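Local coordinates for glycosyl hydrolase, BNR repeat (Ralstonia eutropha, PDB 3B7F), which folds as a seven-bladed beta-propeller with BNR repeats and probably acts as a hydrolase, perhaps on glycosidic bonds, at residues Trp119-His124 with His180-Asp185; Gly311-Tyr316 with Ala337-Lys342; Gly363-Ser368 with Pro383-Val388. All blocks are in the same frame, centred on the assembly; numbering follows the deposited sequence.

Contact 1 (Trp119-His124 with His180-Asp185); sequences WLTPGH and HSILVD. With EDO (1,2-ethanediol), chain K.
Two neighbouring blades of the seven-bladed beta-propeller meet here through their first strands, 116-122 and 178-184, with Trp119 and Thr121 facing the backbone from His180 to Ile182. The strand axes run nearly parallel, 11° apart, at a spacing of 7.1 Å, so side chains rather than backbone bonds fill the gap. CG of Trp119 lies anti to its backbone N (chi1 -170°), and the indole spreads one face over the opposite strand, with Ser181 N 3.3 Å above the ring plane and over its centre. His180 CB adds a contact to the six-membered ring, 3.6 Å from Trp119 CE3. At the indole edge, Trp119 NE1 makes a weak hydrogen bond to Thr121 OG1 (3.0 Å). That hydroxyl donates in turn to Ile182 O at 2.6 Å. A water accepts from Trp119 NE1 and donates to the same carbonyl, which is thus gripped twice. Further along, Val184 N bonds to O2 of an ethanediol, probably from the crystallisation liquor, while Val184 CG1 packs against the backbone N and CB of His124. The imidazole of His124, whose NE2 bonds to Pro186 O, brings CD2 in edge-on to Asp185 O at 3.2 Å.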
loop_
_atom_site.group_PDB
_atom_site.type_symbol
_atom_site.label_atom_id
_atom_site.label_comp_id
_atom_site.label_asym_id
_atom_site.label_seq_id
_atom_site.Cartn_x
_atom_site.Cartn_y
_atom_site.Cartn_z
ATOM N N TRP A 119 -0.693 -5.290 6.255
ATOM C CA TRP A 119 0.030 -5.293 4.988
ATOM C C TRP A 119 0.807 -6.567 4.771
ATOM O O TRP A 119 1.439 -7.027 5.687
ATOM C CB TRP A 119 1.046 -4.165 5.063
ATOM C CG TRP A 119 1.720 -3.837 3.795
ATOM C CD1 TRP A 119 2.731 -4.513 3.179
ATOM C CD2 TRP A 119 1.470 -2.679 3.011
ATOM N NE1 TRP A 119 3.097 -3.857 2.025
ATOM C CE2 TRP A 119 2.348 -2.717 1.913
ATOM C CE3 TRP A 119 0.583 -1.611 3.133
ATOM C CZ2 TRP A 119 2.361 -1.738 0.941
ATOM C CZ3 TRP A 119 0.620 -0.622 2.184
ATOM C CH2 TRP A 119 1.500 -0.695 1.093
ATOM N N LEU A 120 0.841 -7.049 3.530
ATOM C CA LEU A 120 1.538 -8.269 3.124
ATOM C C LEU A 120 2.456 -7.929 1.952
ATOM O O LEU A 120 2.023 -7.288 0.987
ATOM C CB LEU A 120 0.534 -9.342 2.691
ATOM C CG LEU A 120 -0.379 -9.992 3.740
ATOM C CD1 LEU A 120 -1.504 -10.742 3.028
ATOM C CD2 LEU A 120 0.421 -10.895 4.679
ATOM N N THR A 121 3.708 -8.367 2.032
ATOM C CA THR A 121 4.721 -8.142 0.981
ATOM C C THR A 121 5.391 -9.461 0.628
ATOM O O THR A 121 5.879 -10.137 1.527
ATOM C CB THR A 121 5.809 -7.170 1.456
ATOM O OG1 THR A 121 5.209 -5.906 1.676
ATOM C CG2 THR A 121 6.876 -6.994 0.434
ATOM N N PRO A 122 5.422 -9.827 -0.671
ATOM C CA PRO A 122 6.123 -11.030 -1.013
ATOM C C PRO A 122 7.623 -10.720 -1.077
ATOM O O PRO A 122 8.042 -9.616 -1.468
ATOM C CB PRO A 122 5.548 -11.402 -2.389
ATOM C CG PRO A 122 4.918 -10.193 -2.910
ATOM C CD PRO A 122 4.887 -9.159 -1.869
ATOM N N GLY A 123 8.427 -11.688 -0.662
ATOM C CA GLY A 123 9.862 -11.535 -0.662
ATOM C C GLY A 123 10.536 -11.514 -2.013
ATOM O O GLY A 123 9.890 -11.488 -3.059
ATOM N N HIS A 124 11.861 -11.556 -1.937
ATOM C CA HIS A 124 12.764 -11.522 -3.066
ATOM C C HIS A 124 12.621 -12.776 -3.937
ATOM O O HIS A 124 12.233 -13.835 -3.446
ATOM C CB HIS A 124 14.202 -11.401 -2.520
ATOM C CG HIS A 124 15.212 -11.009 -3.547
ATOM N ND1 HIS A 124 16.006 -11.923 -4.195
ATOM C CD2 HIS A 124 15.554 -9.796 -4.040
ATOM C CE1 HIS A 124 16.781 -11.294 -5.063
ATOM N NE2 HIS A 124 16.537 -10.001 -4.980
ATOM N N HIS A 180 3.232 -0.522 7.610
ATOM C CA HIS A 180 2.838 -0.645 6.224
ATOM C C HIS A 180 4.059 -0.472 5.343
ATOM O O HIS A 180 5.175 -0.426 5.849
ATOM C CB HIS A 180 1.734 0.392 5.933
ATOM C CG HIS A 180 2.134 1.810 6.192
ATOM N ND1 HIS A 180 2.936 2.527 5.327
ATOM C CD2 HIS A 180 1.802 2.660 7.190
ATOM C CE1 HIS A 180 3.115 3.745 5.809
ATOM N NE2 HIS A 180 2.426 3.860 6.931
ATOM N N SER A 181 3.837 -0.413 4.030
ATOM C CA SER A 181 4.864 -0.142 3.053
ATOM C C SER A 181 6.166 -0.922 3.265
ATOM O O SER A 181 7.250 -0.338 3.292
ATOM C CB SER A 181 5.130 1.367 3.043
ATOM O OG SER A 181 3.939 2.073 2.810
ATOM N N ILE A 182 6.025 -2.241 3.419
ATOM C CA ILE A 182 7.143 -3.144 3.583
ATOM C C ILE A 182 7.655 -3.421 2.163
ATOM O O ILE A 182 6.951 -3.967 1.296
ATOM C CB ILE A 182 6.780 -4.431 4.345
ATOM C CG1 ILE A 182 6.271 -4.099 5.747
ATOM C CG2 ILE A 182 8.010 -5.358 4.464
ATOM C CD1 ILE A 182 5.573 -5.280 6.445
ATOM N N LEU A 183 8.893 -3.019 1.942
ATOM C CA LEU A 183 9.540 -3.069 0.656
ATOM C C LEU A 183 10.803 -3.924 0.737
ATOM O O LEU A 183 11.633 -3.670 1.592
ATOM C CB LEU A 183 9.913 -1.635 0.286
ATOM C CG LEU A 183 8.913 -0.594 -0.250
ATOM C CD1 LEU A 183 7.479 -0.803 0.158
ATOM C CD2 LEU A 183 9.448 0.837 0.041
ATOM N N VAL A 184 10.929 -4.922 -0.140
ATOM C CA VAL A 184 12.114 -5.778 -0.256
ATOM C C VAL A 184 12.832 -5.377 -1.548
ATOM O O VAL A 184 12.264 -5.494 -2.626
ATOM C CB VAL A 184 11.723 -7.266 -0.322
ATOM C CG1 VAL A 184 13.005 -8.182 -0.492
ATOM C CG2 VAL A 184 10.868 -7.641 0.900
ATOM N N ASP A 185 14.067 -4.913 -1.445
ATOM C CA ASP A 185 14.830 -4.436 -2.611
ATOM C C ASP A 185 14.999 -5.550 -3.670
ATOM O O ASP A 185 15.441 -6.638 -3.312
ATOM C CB ASP A 185 16.200 -3.910 -2.143
ATOM C CG ASP A 185 16.892 -3.016 -3.154
ATOM O OD1 ASP A 185 16.974 -3.355 -4.337
ATOM O OD2 ASP A 185 17.406 -1.967 -2.729
HETATM C C1 EDO K . 7.650 -3.963 -3.684
HETATM O O1 EDO K . 8.380 -2.733 -3.442
HETATM C C2 EDO K . 7.703 -4.906 -2.471
HETATM O O2 EDO K . 9.053 -5.308 -2.148
HETATM O O HOH W 1 4.989 -3.480 -0.641
#

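Contact 2 (Gly311-Tyr316 with Ala337-Lys342)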
loop_
_atom_site.group_PDB
_atom_site.type_symbol
_atom_site.label_atom_id
_atom_site.label_comp_id
_atom_site.label_asym_id
_atom_site.label_seq_id
_atom_site.Cartn_x
_atom_site.Cartn_y
_atom_site.Cartn_z
ATOM N N GLY A 311 -15.041 17.655 -2.756
ATOM C CA GLY A 311 -16.205 17.319 -3.556
ATOM C C GLY A 311 -15.955 17.064 -5.014
ATOM O O GLY A 311 -16.880 16.725 -5.712
ATOM N N LYS A 312 -14.719 17.238 -5.475
ATOM C CA LYS A 312 -14.362 17.122 -6.897
ATOM C C LYS A 312 -13.252 16.122 -7.058
ATOM O O LYS A 312 -12.090 16.517 -7.175
ATOM C CB LYS A 312 -13.971 18.496 -7.433
ATOM C CG LYS A 312 -15.153 19.470 -7.383
ATOM C CD LYS A 312 -14.851 20.793 -8.015
ATOM C CE LYS A 312 -16.095 21.695 -7.973
ATOM N NZ LYS A 312 -15.819 23.104 -8.452
ATOM N N PRO A 313 -13.604 14.812 -7.120
ATOM C CA PRO A 313 -12.553 13.778 -7.112
ATOM C C PRO A 313 -11.653 13.767 -8.333
ATOM O O PRO A 313 -12.099 14.043 -9.449
ATOM C CB PRO A 313 -13.349 12.479 -7.027
ATOM C CG PRO A 313 -14.687 12.798 -7.594
ATOM C CD PRO A 313 -14.952 14.211 -7.221
ATOM N N ALA A 314 -10.386 13.464 -8.101
ATOM C CA ALA A 314 -9.419 13.393 -9.164
ATOM C C ALA A 314 -8.186 12.658 -8.692
ATOM O O ALA A 314 -7.817 12.706 -7.523
ATOM C CB ALA A 314 -9.034 14.837 -9.686
ATOM N N VAL A 315 -7.564 11.981 -9.640
ATOM C CA VAL A 315 -6.257 11.391 -9.488
ATOM C C VAL A 315 -5.333 12.460 -10.076
ATOM O O VAL A 315 -5.743 13.212 -10.979
ATOM C CB VAL A 315 -6.143 10.055 -10.303
ATOM C CG1 VAL A 315 -4.703 9.649 -10.557
ATOM C CG2 VAL A 315 -6.936 8.948 -9.648
ATOM N N TYR A 316 -4.101 12.567 -9.578
ATOM C CA TYR A 316 -3.117 13.459 -10.210
ATOM C C TYR A 316 -1.982 12.588 -10.648
ATOM O O TYR A 316 -1.578 11.697 -9.917
ATOM C CB TYR A 316 -2.634 14.612 -9.301
ATOM C CG TYR A 316 -3.532 15.826 -9.367
ATOM C CD1 TYR A 316 -4.793 15.801 -8.788
ATOM C CD2 TYR A 316 -3.142 16.982 -10.046
ATOM C CE1 TYR A 316 -5.640 16.856 -8.860
ATOM C CE2 TYR A 316 -3.986 18.053 -10.116
ATOM C CZ TYR A 316 -5.230 17.994 -9.500
ATOM O OH TYR A 316 -6.092 19.061 -9.547
ATOM N N ALA A 337 -19.251 15.029 -4.905
ATOM C CA ALA A 337 -18.799 13.642 -4.859
ATOM C C ALA A 337 -17.610 13.564 -3.884
ATOM O O ALA A 337 -16.469 13.919 -4.227
ATOM C CB ALA A 337 -18.437 13.180 -6.213
ATOM N N TRP A 338 -17.903 13.096 -2.670
ATOM C CA TRP A 338 -16.977 13.122 -1.543
ATOM C C TRP A 338 -16.377 11.751 -1.361
ATOM O O TRP A 338 -16.760 10.973 -0.481
ATOM C CB TRP A 338 -17.685 13.644 -0.291
ATOM C CG TRP A 338 -18.382 14.894 -0.590
ATOM C CD1 TRP A 338 -19.638 15.017 -1.107
ATOM C CD2 TRP A 338 -17.894 16.203 -0.423
ATOM N NE1 TRP A 338 -19.952 16.307 -1.281
ATOM C CE2 TRP A 338 -18.888 17.072 -0.891
ATOM C CE3 TRP A 338 -16.708 16.732 0.069
ATOM C CZ2 TRP A 338 -18.731 18.444 -0.888
ATOM C CZ3 TRP A 338 -16.553 18.092 0.085
ATOM C CH2 TRP A 338 -17.559 18.941 -0.382
ATOM N N LEU A 339 -15.378 11.510 -2.207
ATOM C CA LEU A 339 -14.665 10.251 -2.296
ATOM C C LEU A 339 -13.394 10.174 -1.456
ATOM O O LEU A 339 -12.539 11.059 -1.498
ATOM C CB LEU A 339 -14.340 9.931 -3.772
ATOM C CG LEU A 339 -15.432 9.297 -4.654
ATOM C CD1 LEU A 339 -16.727 9.979 -4.631
ATOM C CD2 LEU A 339 -14.925 9.193 -6.126
ATOM N N THR A 340 -13.295 9.072 -0.708
ATOM C CA THR A 340 -12.129 8.741 0.087
ATOM C C THR A 340 -11.464 7.526 -0.560
ATOM O O THR A 340 -12.133 6.565 -0.890
ATOM C CB THR A 340 -12.538 8.493 1.546
ATOM O OG1 THR A 340 -13.174 9.684 2.033
ATOM C CG2 THR A 340 -11.329 8.138 2.428
ATOM N N VAL A 341 -10.161 7.604 -0.783
ATOM C CA VAL A 341 -9.366 6.505 -1.374
ATOM C C VAL A 341 -8.252 6.232 -0.352
ATOM O O VAL A 341 -7.444 7.101 -0.073
ATOM C CB VAL A 341 -8.855 6.862 -2.787
ATOM C CG1 VAL A 341 -7.923 5.738 -3.402
ATOM C CG2 VAL A 341 -10.035 7.123 -3.686
ATOM N N LYS A 342 -8.273 5.046 0.260
ATOM C CA LYS A 342 -7.320 4.678 1.311
ATOM C C LYS A 342 -5.960 4.268 0.685
ATOM O O LYS A 342 -5.852 4.143 -0.551
ATOM C CB LYS A 342 -7.914 3.596 2.227
ATOM C CG LYS A 342 -8.990 4.059 3.240
ATOM C CD LYS A 342 -9.679 2.824 3.834
ATOM C CE LYS A 342 -10.114 2.949 5.298
ATOM N NZ LYS A 342 -11.047 4.011 5.617
#
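Gly311 lies against the indole of Trp338, its CA sitting over the six-membered ring in a CH-pi contact, 3.5 Å from the ring centroid and 3° off the normal. Trp338 can be followed outward. Its CB leads away from 311-316, but CG is anti to the carbonyl carbon (chi1 -50°), and from CG the flat ring system returns to Gly311. All six atoms of the benzene ring, from CD2 and CE2 at the ring fusion out to CH2, lie about equally far from Gly311 CA. CE3 and CZ3 also approach its amide; Trp338 CZ3 comes within 3.2 Å of Gly311 N. The pyrrole nitrogen NE1 serves another partner, Gln336 OE1. Since Trp338 is exposed and touches a crystal neighbour, its pose may owe something to lattice packing.

The backbone provides the polar tie: Ala337 N donates to Gly311 O at 3.0 Å (160° at the hydrogen), tilted out of the carbonyl plane. Deeper in, the ring of Pro313 spans Ala337 and Leu339. Its CD rests 3.4 Å from Ala337 O and 3.8 Å from Ala337 CB, while Pro313 CB meets Leu339 CD2, also at 3.8 Å.

In the propeller, Gly311-Pro313 lead into strand 315-318, the third strand of its blade, and 337-342 belongs to the connection from that blade's outermost strand, 326-328, to the first strand of the next, 346-348. Farther along both segments, Val315 and Val341 each pack on Phe296 and Phe358, which come from those two blades. Between these two segments, the chemistry implies, a single amide bond gives direction, while the ring-face and aliphatic contacts add nonpolar packing.

Contact 3 (Gly363-Ser368 with Pro383-Val388); sequences GEIWAS and PHIYAV
The ends of Ile365 and Val388 meet tip to tip, closer than methyl groups normally pack: Ile365 CD1 lies 3.5 Å from Val388 CG2. Beside this pair Ile385 crosses Ile365 at about a right angle. Its outer bond is extended, CD1 anti to CA (chi2 160°), which carries the methyl across to the other backbone, 3.3 Å from Glu364 O and 3.7 Å from Gly363 C. The same methyl touches Ile365 CD1 at 3.8 Å, so the three aliphatic tips close together in a buried cluster. Leu25, Val27 and Leu36 also pack on Ile365, as do Ile378 and Ala379 of its own blade.

Leu25, Val27 and Leu36 identify the place in the propeller. Strand 385-391, near the C-terminus, pairs antiparallel with strand 24-29 and supplies the innermost strand of a blade whose other three strands come from the start of the chain, the "Velcro" closure of beta-propellers; strand 365-368 belongs to the preceding blade. A classic beta bulge, in which Tyr386 and Ala387 both face Ala28, separates Ile385 from Val388, and both still point toward 363-368.

Toward the start of both segments the packing is looser. Gly363 CA stands 4.0 Å from Pro383 O; CB of the partly exposed Pro383 points away, and its side chain packs on Thr29 and Trp34. Glu364 also turns from the interface, its carboxylate OE1 accepting from Trp366 NE1 at 3.1 Å; the donor sits 66° out of the carboxylate plane, while Glu364 OE1 lies nearly in the plane of the indole.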
loop_
_atom_site.group_PDB
_atom_site.type_symbol
_atom_site.label_atom_id
_atom_site.label_comp_id
_atom_site.label_asym_id
_atom_site.label_seq_id
_atom_site.Cartn_x
_atom_site.Cartn_y
_atom_site.Cartn_z
ATOM N N GLY A 363 -17.527 2.194 -1.915
ATOM C CA GLY A 363 -17.687 0.936 -2.613
ATOM C C GLY A 363 -17.638 0.884 -4.111
ATOM O O GLY A 363 -18.165 -0.052 -4.690
ATOM N N GLU A 364 -16.989 1.860 -4.732
ATOM C CA GLU A 364 -16.822 1.926 -6.181
ATOM C C GLU A 364 -15.398 1.541 -6.551
ATOM O O GLU A 364 -14.470 1.856 -5.825
ATOM C CB GLU A 364 -17.096 3.336 -6.685
ATOM C CG GLU A 364 -18.577 3.752 -6.661
ATOM C CD GLU A 364 -18.801 5.187 -7.110
ATOM O OE1 GLU A 364 -17.969 6.058 -6.829
ATOM O OE2 GLU A 364 -19.834 5.478 -7.700
ATOM N N ILE A 365 -15.247 0.835 -7.670
ATOM C CA ILE A 365 -13.960 0.524 -8.251
ATOM C C ILE A 365 -13.956 1.265 -9.565
ATOM O O ILE A 365 -14.847 1.016 -10.399
ATOM C CB ILE A 365 -13.702 -0.952 -8.544
ATOM C CG1 ILE A 365 -13.666 -1.763 -7.251
ATOM C CG2 ILE A 365 -12.340 -1.063 -9.238
ATOM C CD1 ILE A 365 -12.339 -1.644 -6.474
ATOM N N TRP A 366 -13.009 2.212 -9.706
ATOM C CA TRP A 366 -12.818 3.005 -10.931
ATOM C C TRP A 366 -11.596 2.494 -11.656
ATOM O O TRP A 366 -10.592 2.216 -11.018
ATOM C CB TRP A 366 -12.678 4.476 -10.620
ATOM C CG TRP A 366 -13.973 5.055 -10.099
ATOM C CD1 TRP A 366 -14.404 5.044 -8.823
ATOM C CD2 TRP A 366 -14.973 5.734 -10.856
ATOM N NE1 TRP A 366 -15.597 5.681 -8.716
ATOM C CE2 TRP A 366 -15.983 6.121 -9.954
ATOM C CE3 TRP A 366 -15.121 6.050 -12.211
ATOM C CZ2 TRP A 366 -17.158 6.799 -10.375
ATOM C CZ3 TRP A 366 -16.255 6.735 -12.622
ATOM C CH2 TRP A 366 -17.263 7.110 -11.706
ATOM N N ALA A 367 -11.694 2.344 -12.975
ATOM C CA ALA A 367 -10.600 1.759 -13.788
ATOM C C ALA A 367 -10.233 2.648 -14.964
ATOM O O ALA A 367 -11.086 3.293 -15.528
ATOM C CB ALA A 367 -10.984 0.381 -14.301
ATOM N N SER A 368 -8.941 2.713 -15.257
ATOM C CA SER A 368 -8.410 3.388 -16.418
ATOM C C SER A 368 -7.527 2.400 -17.151
ATOM O O SER A 368 -6.757 1.701 -16.508
ATOM C CB SER A 368 -7.555 4.563 -16.018
ATOM O OG SER A 368 -6.981 5.130 -17.164
ATOM N N PRO A 383 -18.957 -3.225 -0.199
ATOM C CA PRO A 383 -18.715 -2.643 1.107
ATOM C C PRO A 383 -17.467 -1.779 1.087
ATOM O O PRO A 383 -16.699 -1.845 0.142
ATOM C CB PRO A 383 -18.520 -3.877 1.992
ATOM C CG PRO A 383 -19.266 -4.983 1.249
ATOM C CD PRO A 383 -18.870 -4.701 -0.139
ATOM N N HIS A 384 -17.306 -0.962 2.119
ATOM C CA HIS A 384 -16.146 -0.076 2.334
ATOM C C HIS A 384 -14.817 -0.726 1.900
ATOM O O HIS A 384 -14.380 -1.688 2.509
ATOM C CB HIS A 384 -16.158 0.263 3.843
ATOM C CG HIS A 384 -15.061 1.169 4.323
ATOM N ND1 HIS A 384 -15.319 2.425 4.837
ATOM C CD2 HIS A 384 -13.721 0.989 4.425
ATOM C CE1 HIS A 384 -14.182 2.985 5.207
ATOM N NE2 HIS A 384 -13.197 2.139 4.962
ATOM N N ILE A 385 -14.160 -0.169 0.874
ATOM C CA ILE A 385 -12.918 -0.730 0.322
ATOM C C ILE A 385 -11.631 -0.247 1.037
ATOM O O ILE A 385 -11.347 0.963 1.132
ATOM C CB ILE A 385 -12.816 -0.467 -1.223
ATOM C CG1 ILE A 385 -14.012 -1.090 -1.974
ATOM C CG2 ILE A 385 -11.504 -0.996 -1.786
ATOM C CD1 ILE A 385 -14.303 -0.475 -3.449
ATOM N N TYR A 386 -10.871 -1.224 1.529
ATOM C CA TYR A 386 -9.556 -1.033 2.178
ATOM C C TYR A 386 -8.395 -1.122 1.165
ATOM O O TYR A 386 -7.513 -0.274 1.182
ATOM C CB TYR A 386 -9.297 -2.058 3.307
ATOM C CG TYR A 386 -10.075 -1.843 4.581
ATOM C CD1 TYR A 386 -9.911 -0.685 5.318
ATOM C CD2 TYR A 386 -10.920 -2.805 5.094
ATOM C CE1 TYR A 386 -10.612 -0.468 6.507
ATOM C CE2 TYR A 386 -11.622 -2.593 6.304
ATOM C CZ TYR A 386 -11.469 -1.417 6.992
ATOM O OH TYR A 386 -12.122 -1.146 8.189
ATOM N N ALA A 387 -8.448 -2.095 0.255
ATOM C CA ALA A 387 -7.367 -2.337 -0.684
ATOM C C ALA A 387 -7.822 -2.849 -2.037
ATOM O O ALA A 387 -8.800 -3.580 -2.134
ATOM C CB ALA A 387 -6.381 -3.357 -0.081
ATOM N N VAL A 388 -7.062 -2.470 -3.070
ATOM C CA VAL A 388 -7.274 -2.907 -4.445
ATOM C C VAL A 388 -5.868 -3.177 -4.927
ATOM O O VAL A 388 -5.003 -2.341 -4.750
ATOM C CB VAL A 388 -7.976 -1.876 -5.329
ATOM C CG1 VAL A 388 -8.169 -2.437 -6.735
ATOM C CG2 VAL A 388 -9.325 -1.454 -4.717
#

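How the contacts relate
Along the chain the three contacts follow in series, each closing before the next opens. Contacts 1 and 3 join successive propeller blades; contact 2 joins a blade to the connection leading out of it. Contact 1 pairs the first strands of two mid-chain blades; its centre lies about 27 Å from that of contact 2 and about 22 Å from that of contact 3, on the opposite side of the chain's centre. Contacts 2 and 3 are neighbours, their centres about 12 Å apart. Lys342, leading into the blade of 346-379, bonds through NZ to His384 NE2 at 2.9 Å, and its aliphatic part touches Tyr386. The set thus samples a ring whose blades pack side by side, from ordinary neighbours to the closure joining both ends of the chain.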